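Local coordinates for chromosome partition protein Smc (PDB 5XEI) that probably condenses and partitions chromosomes as a homodimeric, DNA-binding ATPase, represented here by its ABC-type head domain and adjoining coiled coil, at residues K361-M366 and P396-F400; G403-E407 and K416-A420; A132-S136 and K441-F445; A179-L183 and I350-I354. All coordinates share one frame; numbering follows the deposited sequence.

Followed from the N terminus, the chain makes three loops within a fourth. Segment 132-136, just after helix 123-132, opens interaction 3, which closes only when 441-445 arrives 305 residues later at the head of strand 445-449. Everything else happens in between, in series and without crossing. Interaction 4 joins helix 170-246 to helix 321-383 and so closes the coiled-coil excursion. Further along that second helix, interaction 1 ties 361-366 to the turn at 396-400. Interaction 2 then pairs strand 404-409 with 416-417. Interactions 1 and 4 share helix 321-383, their centres about 19 Å apart, whereas the centres of 2 and 4 lie about 37 Å apart.

Interaction 1: residues K361-M366 and P396-F400; sequences KKNVFM and PEDPF
K361 and F400 make a cation-pi contact: NZ of K361 stands 4.3 Å from the centroid of the F400 ring and only 3° off the ring normal. With CG anti to the backbone N (chi1 173°), the extended lysine chain passes CG by the CZ rim of the ring and brings CE and NZ over the face. CE of K361 adds a CH-pi contact 3.8 Å from the F400 centroid. The charge of NZ has a second partner in D173, a salt bridge to helix 170-246.

Among the apolar contacts, F365 CE2 packs on P399 CB at 3.5 Å. The rings of F365 and F400 meet obliquely, centroids 5.3 Å apart and planes at 54°, and the sulfur of M366 borders P399.

The hydrogen bonds come from K362, whose chain bends at its far end. K362 NZ donates to the backbone O of E397 at 2.7 Å. A weak bond runs from K362 NZ to P396 O, 3.5 Å.

F365 also touches helix 156-167 and L393. The whole clasps the connection between strands 388-393 and 404-409 to the helix of the coiled coil, at the root where an SMC arm leaves its head.

Interaction 2: residues G403-E407 and K416-A420; sequences GLEIE and KRIEA
The beta hairpin of strands 404-409 and 416-417 sets E407 against R417 as an antiparallel, non-hydrogen-bonded pair, CA to CA 4.1 Å. Beyond this bridge the backbone bond is I418 N to I406 O, 3.2 Å, with the N-H meeting the oxygen at 145° and the donor above the carbonyl plane. On the side of the pair, R417 CG lies 3.4 Å from E407 CG, a contact of aliphatic stems.

The charged end of R417 turns instead to E405. Bends at chi2 (134°) and chi3 swing the guanidinium side-on, so that R417 NE and NH2 both reach E405 OE2, at 2.7 and 2.6 Å. Both bonds are bent, with N-H...O angles near 135°. NH2 meets the syn lone pair of E405 OE2, while NE comes from above the carboxylate plane. The two-nitrogen grip would restrict rotation of the guanidinium. In the fold these strands belong to a three-stranded antiparallel sheet, with 388-393 on the far side of 404-409. E419 completes a salt-bridge network: E419 OE2 is 3.4 Å from R417 NH2, well out of the guanidinium plane, an attraction of charges alone.

In the apolar part I406 crosses I418 at about a right angle, and I406 CB lies 3.4 Å from I418 CG2, with R159 touching both. K416 turns to a salt bridge with E425, which falls in the SGGE sequence of the ABC signature motif.

Interaction 3: residues A132-S136 and K441-F445; sequences AAMIS and KPAPF
M134, P444 and I135 carry most of this contact, in which no hydrogen bond crosses and the evidence is apolar proximity. M134, which loses more surface to the other segment than any other residue here, has positive phi (37°) and is the C-prime residue of the Schellman motif that ends helix 123-132. Its CG sits between the backbone N and the carbonyl carbon (chi1 65°), and the chain then bends at chi2, which carries the methyl across to the other segment. There M134 CE borders A443 CA at 4.2 Å and comes within 4.4 Å of P444 CD. The stem of K441 borders the same methyl, its CG 4.3 Å from M134 CE.

P444 points its ring at the turn. CG of the proline meets I135 CD1 at 3.6 Å, the two side chains crossing at a slant, while P444 CD lies 3.9 Å from the backbone O of M134.

I135 divides its branches between two partners: CD1 goes to P444, and I135 CG2, anti to the backbone N, approaches F445 CE1 obliquely at 4.2 Å.

The turn after helix 123-132 is thus laid against the connection from helix 424-440 to strand 445-449. That strand, of sequence FYLFD, fits the Walker B strand of an ABC ATPase, and strand 142-143 runs parallel beside it, with L142 touching both S136 and F445.

Interaction 4: residues A179-L183 and I350-I354; sequences ALEEL and IIEFI
A179 and I354 belong to the tight part of the contact: the alanine CB, directed at the partner helix, lies 3.6 Å from I354 CG1. The isoleucine reaches it because CG1 stands beside its own backbone N (chi1 -56°). One turn along, I350 takes up the equivalent place. I350 CG2 meets L183 CB at 3.7 Å, while the other branch of I350 sends CD1 over to E182 CB at 3.9 Å.

The two pairs, A179 with I354 and L183 with I350, are one four-residue step apart on each helix, their CA atoms 6.3 and 6.2 Å apart. Such a register suits two helices running in opposite directions, and the local axes confirm it: their N-to-C directions differ by 159° and they approach to 9.8 Å. This is the antiparallel coiled coil of an SMC arm, formed by helices 170-246 and 321-383, and no hydrogen bond joins the two segments.

Away from this seam the packing thins. F353, exposed, offers A179 CB the edge of its ring, with the methyl near the ring plane. Beside it E182 contributes only the aliphatic start of its chain. On the other flank L183 CD2 is 4.3 Å from I351 CG1, a slacker contact than those of A179 and I350. L180 is exposed at this margin, yet its branched end still makes a close contact, L180 CD2 to I354 CD1 at 3.6 Å.

Interaction 1: residues K361-M366 and P396-F400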
loop_
_atom_site.group_PDB
_atom_site.type_symbol
_atom_site.label_atom_id
_atom_site.label_comp_id
_atom_site.label_asym_id
_atom_site.label_seq_id
_atom_site.Cartn_x
_atom_site.Cartn_y
_atom_site.Cartn_z
ATOM N N LYS A 361 -0.405 -3.526 -13.976
ATOM C CA LYS A 361 -1.103 -4.521 -13.167
ATOM C C LYS A 361 -2.147 -5.272 -13.981
ATOM O O LYS A 361 -2.162 -6.509 -14.020
ATOM C CB LYS A 361 -1.752 -3.818 -11.976
ATOM C CG LYS A 361 -2.657 -4.652 -11.102
ATOM C CD LYS A 361 -3.402 -3.732 -10.123
ATOM C CE LYS A 361 -4.182 -4.501 -9.052
ATOM N NZ LYS A 361 -4.911 -3.598 -8.103
ATOM N N LYS A 362 -3.021 -4.537 -14.659
ATOM C CA LYS A 362 -4.075 -5.188 -15.415
ATOM C C LYS A 362 -3.489 -6.085 -16.505
ATOM O O LYS A 362 -3.879 -7.250 -16.627
ATOM C CB LYS A 362 -5.016 -4.142 -15.988
ATOM C CG LYS A 362 -5.935 -4.725 -16.995
ATOM C CD LYS A 362 -6.476 -3.656 -17.905
ATOM C CE LYS A 362 -7.848 -3.214 -17.470
ATOM N NZ LYS A 362 -8.844 -3.438 -18.569
ATOM N N ASN A 363 -2.519 -5.580 -17.277
ATOM C CA ASN A 363 -1.865 -6.412 -18.296
ATOM C C ASN A 363 -1.371 -7.741 -17.728
ATOM O O ASN A 363 -1.569 -8.802 -18.333
ATOM C CB ASN A 363 -0.682 -5.681 -18.927
ATOM C CG ASN A 363 -1.101 -4.483 -19.738
ATOM O OD1 ASN A 363 -2.274 -4.305 -20.039
ATOM N ND2 ASN A 363 -0.145 -3.640 -20.078
ATOM N N VAL A 364 -0.675 -7.699 -16.594
ATOM C CA VAL A 364 -0.188 -8.941 -16.015
ATOM C C VAL A 364 -1.362 -9.832 -15.673
ATOM O O VAL A 364 -1.311 -11.054 -15.852
ATOM C CB VAL A 364 0.689 -8.669 -14.781
ATOM C CG1 VAL A 364 1.346 -9.949 -14.316
ATOM C CG2 VAL A 364 1.741 -7.635 -15.092
ATOM N N PHE A 365 -2.444 -9.236 -15.182
ATOM C CA PHE A 365 -3.600 -10.040 -14.826
ATOM C C PHE A 365 -4.161 -10.738 -16.053
ATOM O O PHE A 365 -4.363 -11.961 -16.052
ATOM C CB PHE A 365 -4.665 -9.178 -14.163
ATOM C CG PHE A 365 -5.908 -9.926 -13.835
ATOM C CD1 PHE A 365 -5.976 -10.725 -12.699
ATOM C CD2 PHE A 365 -7.012 -9.860 -14.666
ATOM C CE1 PHE A 365 -7.134 -11.424 -12.393
ATOM C CE2 PHE A 365 -8.181 -10.557 -14.355
ATOM C CZ PHE A 365 -8.238 -11.324 -13.223
ATOM N N MET A 366 -4.391 -9.975 -17.124
ATOM C CA MET A 366 -5.007 -10.544 -18.314
ATOM C C MET A 366 -4.100 -11.576 -18.963
ATOM O O MET A 366 -4.573 -12.627 -19.406
ATOM C CB MET A 366 -5.352 -9.443 -19.308
ATOM C CG MET A 366 -6.261 -8.385 -18.750
ATOM S SD MET A 366 -7.896 -9.052 -18.399
ATOM C CE MET A 366 -8.281 -9.757 -19.994
ATOM N N PRO A 396 -14.700 -6.941 -18.101
ATOM C CA PRO A 396 -13.496 -6.910 -18.944
ATOM C C PRO A 396 -12.713 -5.621 -18.814
ATOM O O PRO A 396 -11.504 -5.615 -19.076
ATOM C CB PRO A 396 -14.054 -7.082 -20.360
ATOM C CG PRO A 396 -15.435 -7.681 -20.157
ATOM C CD PRO A 396 -15.932 -7.054 -18.893
ATOM N N GLU A 397 -13.352 -4.532 -18.392
ATOM C CA GLU A 397 -12.631 -3.274 -18.328
ATOM C C GLU A 397 -11.949 -3.065 -16.981
ATOM O O GLU A 397 -10.797 -2.628 -16.926
ATOM C CB GLU A 397 -13.577 -2.117 -18.626
ATOM C CG GLU A 397 -13.041 -1.229 -19.717
ATOM C CD GLU A 397 -13.964 -0.077 -20.018
ATOM O OE1 GLU A 397 -14.274 0.709 -19.094
ATOM O OE2 GLU A 397 -14.368 0.045 -21.188
ATOM N N ASP A 398 -12.648 -3.345 -15.883
ATOM C CA ASP A 398 -12.058 -3.285 -14.550
ATOM C C ASP A 398 -12.153 -4.692 -13.971
ATOM O O ASP A 398 -13.069 -4.995 -13.194
ATOM C CB ASP A 398 -12.738 -2.237 -13.669
ATOM C CG ASP A 398 -12.761 -0.846 -14.318
ATOM O OD1 ASP A 398 -12.354 0.126 -13.640
ATOM O OD2 ASP A 398 -13.193 -0.720 -15.492
ATOM N N PRO A 399 -11.211 -5.570 -14.320
ATOM C CA PRO A 399 -11.345 -6.960 -13.885
ATOM C C PRO A 399 -11.368 -7.089 -12.388
ATOM O O PRO A 399 -12.004 -8.009 -11.872
ATOM C CB PRO A 399 -10.103 -7.645 -14.478
ATOM C CG PRO A 399 -9.396 -6.601 -15.288
ATOM C CD PRO A 399 -9.847 -5.282 -14.776
ATOM N N PHE A 400 -10.712 -6.183 -11.671
ATOM C CA PHE A 400 -10.540 -6.343 -10.233
ATOM C C PHE A 400 -11.789 -6.012 -9.444
ATOM O O PHE A 400 -11.789 -6.173 -8.223
ATOM C CB PHE A 400 -9.388 -5.481 -9.738
ATOM C CG PHE A 400 -8.121 -5.722 -10.465
ATOM C CD1 PHE A 400 -7.375 -6.856 -10.207
ATOM C CD2 PHE A 400 -7.681 -4.821 -11.417
ATOM C CE1 PHE A 400 -6.207 -7.081 -10.874
ATOM C CE2 PHE A 400 -6.511 -5.036 -12.100
ATOM C CZ PHE A 400 -5.766 -6.169 -11.833
#

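Interaction 2: residues G403-E407 and K416-A420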
loop_
_atom_site.group_PDB
_atom_site.type_symbol
_atom_site.label_atom_id
_atom_site.label_comp_id
_atom_site.label_asym_id
_atom_site.label_seq_id
_atom_site.Cartn_x
_atom_site.Cartn_y
_atom_site.Cartn_z
ATOM N N GLY A 403 -16.227 -10.601 -11.033
ATOM C CA GLY A 403 -16.002 -11.981 -10.736
ATOM C C GLY A 403 -15.401 -12.701 -11.921
ATOM O O GLY A 403 -14.904 -12.095 -12.877
ATOM N N LEU A 404 -15.486 -14.020 -11.869
ATOM C CA LEU A 404 -14.921 -14.862 -12.915
ATOM C C LEU A 404 -15.688 -16.177 -12.897
ATOM O O LEU A 404 -15.637 -16.906 -11.904
ATOM C CB LEU A 404 -13.432 -15.073 -12.677
ATOM C CG LEU A 404 -12.743 -16.215 -13.419
ATOM C CD1 LEU A 404 -12.484 -15.811 -14.863
ATOM C CD2 LEU A 404 -11.451 -16.607 -12.714
ATOM N N GLU A 405 -16.407 -16.475 -13.969
ATOM C CA GLU A 405 -17.229 -17.666 -13.985
ATOM C C GLU A 405 -16.680 -18.681 -14.969
ATOM O O GLU A 405 -15.801 -18.383 -15.780
ATOM C CB GLU A 405 -18.672 -17.326 -14.338
ATOM C CG GLU A 405 -19.641 -18.364 -13.814
ATOM C CD GLU A 405 -20.973 -17.746 -13.540
ATOM O OE1 GLU A 405 -21.035 -16.492 -13.513
ATOM O OE2 GLU A 405 -21.948 -18.499 -13.348
ATOM N N ILE A 406 -17.234 -19.892 -14.880
ATOM C CA ILE A 406 -16.884 -21.013 -15.740
ATOM C C ILE A 406 -18.127 -21.514 -16.460
ATOM O O ILE A 406 -19.224 -21.533 -15.888
ATOM C CB ILE A 406 -16.268 -22.161 -14.933
ATOM C CG1 ILE A 406 -15.126 -21.652 -14.087
ATOM C CG2 ILE A 406 -15.748 -23.222 -15.853
ATOM C CD1 ILE A 406 -14.470 -22.753 -13.307
ATOM N N GLU A 407 -17.943 -21.940 -17.712
ATOM C CA GLU A 407 -18.966 -22.657 -18.459
ATOM C C GLU A 407 -18.326 -23.819 -19.198
ATOM O O GLU A 407 -17.232 -23.680 -19.749
ATOM C CB GLU A 407 -19.682 -21.740 -19.438
ATOM C CG GLU A 407 -20.621 -20.823 -18.728
ATOM C CD GLU A 407 -21.336 -19.879 -19.663
ATOM O OE1 GLU A 407 -21.176 -20.034 -20.897
ATOM O OE2 GLU A 407 -22.055 -18.978 -19.164
ATOM N N LYS A 416 -23.476 -25.659 -19.477
ATOM C CA LYS A 416 -23.870 -25.304 -18.125
ATOM C C LYS A 416 -22.754 -24.516 -17.452
ATOM O O LYS A 416 -21.567 -24.775 -17.675
ATOM C CB LYS A 416 -24.181 -26.546 -17.270
ATOM C CG LYS A 416 -24.428 -27.780 -18.021
ATOM C CD LYS A 416 -24.497 -28.983 -17.118
ATOM C CE LYS A 416 -24.531 -30.204 -17.895
ATOM N NZ LYS A 416 -23.302 -30.516 -18.592
ATOM N N ARG A 417 -23.133 -23.561 -16.616
ATOM C CA ARG A 417 -22.104 -22.947 -15.796
ATOM C C ARG A 417 -21.824 -23.821 -14.578
ATOM O O ARG A 417 -22.593 -24.731 -14.249
ATOM C CB ARG A 417 -22.515 -21.543 -15.383
ATOM C CG ARG A 417 -23.162 -20.766 -16.510
ATOM C CD ARG A 417 -24.418 -20.081 -16.035
ATOM N NE ARG A 417 -24.049 -19.295 -14.889
ATOM C CZ ARG A 417 -24.878 -19.023 -13.896
ATOM N NH1 ARG A 417 -26.124 -19.492 -13.932
ATOM N NH2 ARG A 417 -24.463 -18.301 -12.859
ATOM N N ILE A 418 -20.696 -23.540 -13.910
ATOM C CA ILE A 418 -20.244 -24.406 -12.821
ATOM C C ILE A 418 -21.282 -24.518 -11.722
ATOM O O ILE A 418 -21.361 -25.549 -11.055
ATOM C CB ILE A 418 -18.877 -23.962 -12.252
ATOM C CG1 ILE A 418 -18.798 -22.429 -12.090
ATOM C CG2 ILE A 418 -17.718 -24.636 -13.032
ATOM C CD1 ILE A 418 -19.638 -21.829 -10.989
ATOM N N GLU A 419 -22.083 -23.470 -11.509
ATOM C CA GLU A 419 -23.182 -23.531 -10.545
ATOM C C GLU A 419 -23.975 -24.827 -10.662
ATOM O O GLU A 419 -24.293 -25.472 -9.655
ATOM C CB GLU A 419 -24.121 -22.346 -10.761
ATOM C CG GLU A 419 -23.776 -21.115 -9.985
ATOM C CD GLU A 419 -22.362 -20.666 -10.237
ATOM O OE1 GLU A 419 -21.524 -20.855 -9.324
ATOM O OE2 GLU A 419 -22.086 -20.159 -11.353
ATOM N N ALA A 420 -24.297 -25.228 -11.885
ATOM C CA ALA A 420 -25.219 -26.324 -12.109
ATOM C C ALA A 420 -24.518 -27.635 -12.420
ATOM O O ALA A 420 -25.152 -28.534 -12.979
ATOM C CB ALA A 420 -26.184 -25.965 -13.237
#

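Interaction 3: residues A132-S136 and K441-F445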
loop_
_atom_site.group_PDB
_atom_site.type_symbol
_atom_site.label_atom_id
_atom_site.label_comp_id
_atom_site.label_asym_id
_atom_site.label_seq_id
_atom_site.Cartn_x
_atom_site.Cartn_y
_atom_site.Cartn_z
ATOM N N ALA A 132 4.514 -16.784 1.682
ATOM C CA ALA A 132 5.693 -16.419 0.908
ATOM C C ALA A 132 6.149 -17.559 0.006
ATOM O O ALA A 132 6.617 -17.316 -1.110
ATOM C CB ALA A 132 6.823 -15.992 1.844
ATOM N N ALA A 133 6.014 -18.802 0.448
ATOM C CA ALA A 133 6.336 -19.934 -0.413
ATOM C C ALA A 133 5.163 -20.335 -1.301
ATOM O O ALA A 133 5.194 -21.407 -1.926
ATOM C CB ALA A 133 6.792 -21.127 0.434
ATOM N N MET A 134 4.138 -19.483 -1.356
ATOM C CA MET A 134 2.859 -19.761 -2.009
ATOM C C MET A 134 2.424 -21.211 -1.816
ATOM O O MET A 134 1.874 -21.835 -2.721
ATOM C CB MET A 134 2.899 -19.382 -3.500
ATOM C CG MET A 134 3.861 -20.179 -4.379
ATOM S SD MET A 134 3.156 -20.531 -5.999
ATOM C CE MET A 134 4.404 -21.571 -6.720
ATOM N N ILE A 135 2.656 -21.748 -0.621
ATOM C CA ILE A 135 2.101 -23.043 -0.243
ATOM C C ILE A 135 0.601 -22.887 -0.077
ATOM O O ILE A 135 0.138 -22.108 0.773
ATOM C CB ILE A 135 2.730 -23.560 1.055
ATOM C CG1 ILE A 135 4.233 -23.741 0.900
ATOM C CG2 ILE A 135 2.039 -24.852 1.489
ATOM C CD1 ILE A 135 4.640 -25.091 0.411
ATOM N N SER A 136 -0.167 -23.639 -0.869
ATOM C CA SER A 136 -1.623 -23.656 -0.759
ATOM C C SER A 136 -2.248 -22.267 -0.936
ATOM O O SER A 136 -2.749 -21.684 0.039
ATOM C CB SER A 136 -2.026 -24.296 0.581
ATOM O OG SER A 136 -3.316 -23.880 1.025
ATOM N N LYS A 441 1.475 -21.942 -13.139
ATOM C CA LYS A 441 2.286 -21.711 -11.947
ATOM C C LYS A 441 2.126 -22.903 -11.008
ATOM O O LYS A 441 1.244 -22.918 -10.142
ATOM C CB LYS A 441 1.900 -20.401 -11.259
ATOM C CG LYS A 441 3.026 -19.798 -10.424
ATOM C CD LYS A 441 2.987 -18.244 -10.362
ATOM C CE LYS A 441 3.731 -17.580 -11.544
ATOM N NZ LYS A 441 3.677 -16.064 -11.570
ATOM N N PRO A 442 2.997 -23.902 -11.144
ATOM C CA PRO A 442 2.907 -25.089 -10.274
ATOM C C PRO A 442 3.000 -24.718 -8.801
ATOM O O PRO A 442 3.919 -24.020 -8.379
ATOM C CB PRO A 442 4.118 -25.934 -10.701
ATOM C CG PRO A 442 4.723 -25.256 -11.897
ATOM C CD PRO A 442 4.257 -23.844 -11.901
ATOM N N ALA A 443 2.038 -25.196 -8.010
ATOM C CA ALA A 443 2.201 -25.171 -6.565
ATOM C C ALA A 443 3.198 -26.257 -6.138
ATOM O O ALA A 443 3.422 -27.227 -6.873
ATOM C CB ALA A 443 0.857 -25.384 -5.878
ATOM N N PRO A 444 3.816 -26.113 -4.948
ATOM C CA PRO A 444 4.827 -27.109 -4.522
ATOM C C PRO A 444 4.304 -28.536 -4.456
ATOM O O PRO A 444 5.041 -29.480 -4.771
ATOM C CB PRO A 444 5.254 -26.599 -3.139
ATOM C CG PRO A 444 4.982 -25.151 -3.187
ATOM C CD PRO A 444 3.724 -24.997 -3.989
ATOM N N PHE A 445 3.058 -28.727 -4.045
ATOM C CA PHE A 445 2.456 -30.044 -4.102
ATOM C C PHE A 445 0.959 -29.872 -4.275
ATOM O O PHE A 445 0.407 -28.786 -4.042
ATOM C CB PHE A 445 2.732 -30.855 -2.834
ATOM C CG PHE A 445 1.990 -30.334 -1.648
ATOM C CD1 PHE A 445 2.529 -29.312 -0.885
ATOM C CD2 PHE A 445 0.722 -30.808 -1.346
ATOM C CE1 PHE A 445 1.840 -28.800 0.180
ATOM C CE2 PHE A 445 0.019 -30.286 -0.286
ATOM C CZ PHE A 445 0.578 -29.287 0.479
#

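Interaction 4: residues A179-L183 and I350-I354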
loop_
_atom_site.group_PDB
_atom_site.type_symbol
_atom_site.label_atom_id
_atom_site.label_comp_id
_atom_site.label_asym_id
_atom_site.label_seq_id
_atom_site.Cartn_x
_atom_site.Cartn_y
_atom_site.Cartn_z
ATOM N N ALA A 179 2.953 5.100 -4.131
ATOM C CA ALA A 179 2.617 6.212 -5.004
ATOM C C ALA A 179 1.429 6.987 -4.457
ATOM O O ALA A 179 1.400 8.220 -4.517
ATOM C CB ALA A 179 2.322 5.709 -6.416
ATOM N N LEU A 180 0.431 6.279 -3.930
ATOM C CA LEU A 180 -0.722 6.974 -3.380
ATOM C C LEU A 180 -0.379 7.649 -2.058
ATOM O O LEU A 180 -0.983 8.666 -1.707
ATOM C CB LEU A 180 -1.895 6.011 -3.210
ATOM C CG LEU A 180 -2.756 5.652 -4.422
ATOM C CD1 LEU A 180 -3.682 4.528 -4.072
ATOM C CD2 LEU A 180 -3.574 6.808 -4.894
ATOM N N GLU A 181 0.578 7.105 -1.311
ATOM C CA GLU A 181 1.059 7.823 -0.141
ATOM C C GLU A 181 1.636 9.170 -0.563
ATOM O O GLU A 181 1.193 10.224 -0.097
ATOM C CB GLU A 181 2.081 6.966 0.619
ATOM C CG GLU A 181 3.212 7.731 1.300
ATOM C CD GLU A 181 2.783 8.494 2.558
ATOM O OE1 GLU A 181 1.690 8.200 3.103
ATOM O OE2 GLU A 181 3.551 9.391 3.002
ATOM N N GLU A 182 2.564 9.158 -1.514
ATOM C CA GLU A 182 3.187 10.403 -1.943
ATOM C C GLU A 182 2.179 11.352 -2.568
ATOM O O GLU A 182 2.278 12.567 -2.384
ATOM C CB GLU A 182 4.327 10.097 -2.900
ATOM C CG GLU A 182 5.413 9.305 -2.186
ATOM C CD GLU A 182 6.390 8.643 -3.130
ATOM O OE1 GLU A 182 7.340 7.998 -2.635
ATOM O OE2 GLU A 182 6.208 8.763 -4.362
ATOM N N LEU A 183 1.189 10.833 -3.295
ATOM C CA LEU A 183 0.175 11.730 -3.843
ATOM C C LEU A 183 -0.583 12.428 -2.723
ATOM O O LEU A 183 -0.851 13.634 -2.801
ATOM C CB LEU A 183 -0.799 10.973 -4.747
ATOM C CG LEU A 183 -2.042 11.769 -5.165
ATOM C CD1 LEU A 183 -1.621 13.064 -5.837
ATOM C CD2 LEU A 183 -3.023 10.986 -6.048
ATOM N N ILE A 350 2.944 12.305 -10.308
ATOM C CA ILE A 350 2.585 11.125 -9.533
ATOM C C ILE A 350 1.357 10.467 -10.132
ATOM O O ILE A 350 1.281 9.236 -10.248
ATOM C CB ILE A 350 2.355 11.506 -8.063
ATOM C CG1 ILE A 350 3.637 12.084 -7.466
ATOM C CG2 ILE A 350 1.854 10.302 -7.281
ATOM C CD1 ILE A 350 3.564 12.316 -5.984
ATOM N N ILE A 351 0.391 11.284 -10.559
ATOM C CA ILE A 351 -0.854 10.748 -11.094
ATOM C C ILE A 351 -0.584 9.912 -12.338
ATOM O O ILE A 351 -1.100 8.798 -12.483
ATOM C CB ILE A 351 -1.850 11.884 -11.375
ATOM C CG1 ILE A 351 -2.439 12.386 -10.051
ATOM C CG2 ILE A 351 -2.939 11.398 -12.296
ATOM C CD1 ILE A 351 -3.372 13.578 -10.193
ATOM N N GLU A 352 0.247 10.421 -13.239
ATOM C CA GLU A 352 0.583 9.659 -14.428
ATOM C C GLU A 352 1.208 8.324 -14.063
ATOM O O GLU A 352 0.855 7.289 -14.636
ATOM C CB GLU A 352 1.513 10.482 -15.314
ATOM C CG GLU A 352 0.832 11.737 -15.875
ATOM C CD GLU A 352 1.707 12.545 -16.822
ATOM O OE1 GLU A 352 2.929 12.678 -16.573
ATOM O OE2 GLU A 352 1.157 13.066 -17.817
ATOM N N PHE A 353 2.109 8.329 -13.085
ATOM C CA PHE A 353 2.755 7.102 -12.631
ATOM C C PHE A 353 1.737 6.111 -12.071
ATOM O O PHE A 353 1.764 4.918 -12.401
ATOM C CB PHE A 353 3.811 7.470 -11.586
ATOM C CG PHE A 353 4.585 6.308 -11.038
ATOM C CD1 PHE A 353 5.685 5.808 -11.714
ATOM C CD2 PHE A 353 4.231 5.734 -9.823
ATOM C CE1 PHE A 353 6.408 4.740 -11.198
ATOM C CE2 PHE A 353 4.944 4.662 -9.303
ATOM C CZ PHE A 353 6.037 4.165 -9.991
ATOM N N ILE A 354 0.825 6.587 -11.218
ATOM C CA ILE A 354 -0.201 5.706 -10.668
ATOM C C ILE A 354 -1.051 5.106 -11.776
ATOM O O ILE A 354 -1.526 3.966 -11.666
ATOM C CB ILE A 354 -1.073 6.467 -9.651
ATOM C CG1 ILE A 354 -0.213 7.072 -8.553
ATOM C CG2 ILE A 354 -2.069 5.539 -9.012
ATOM C CD1 ILE A 354 -1.013 7.510 -7.346
#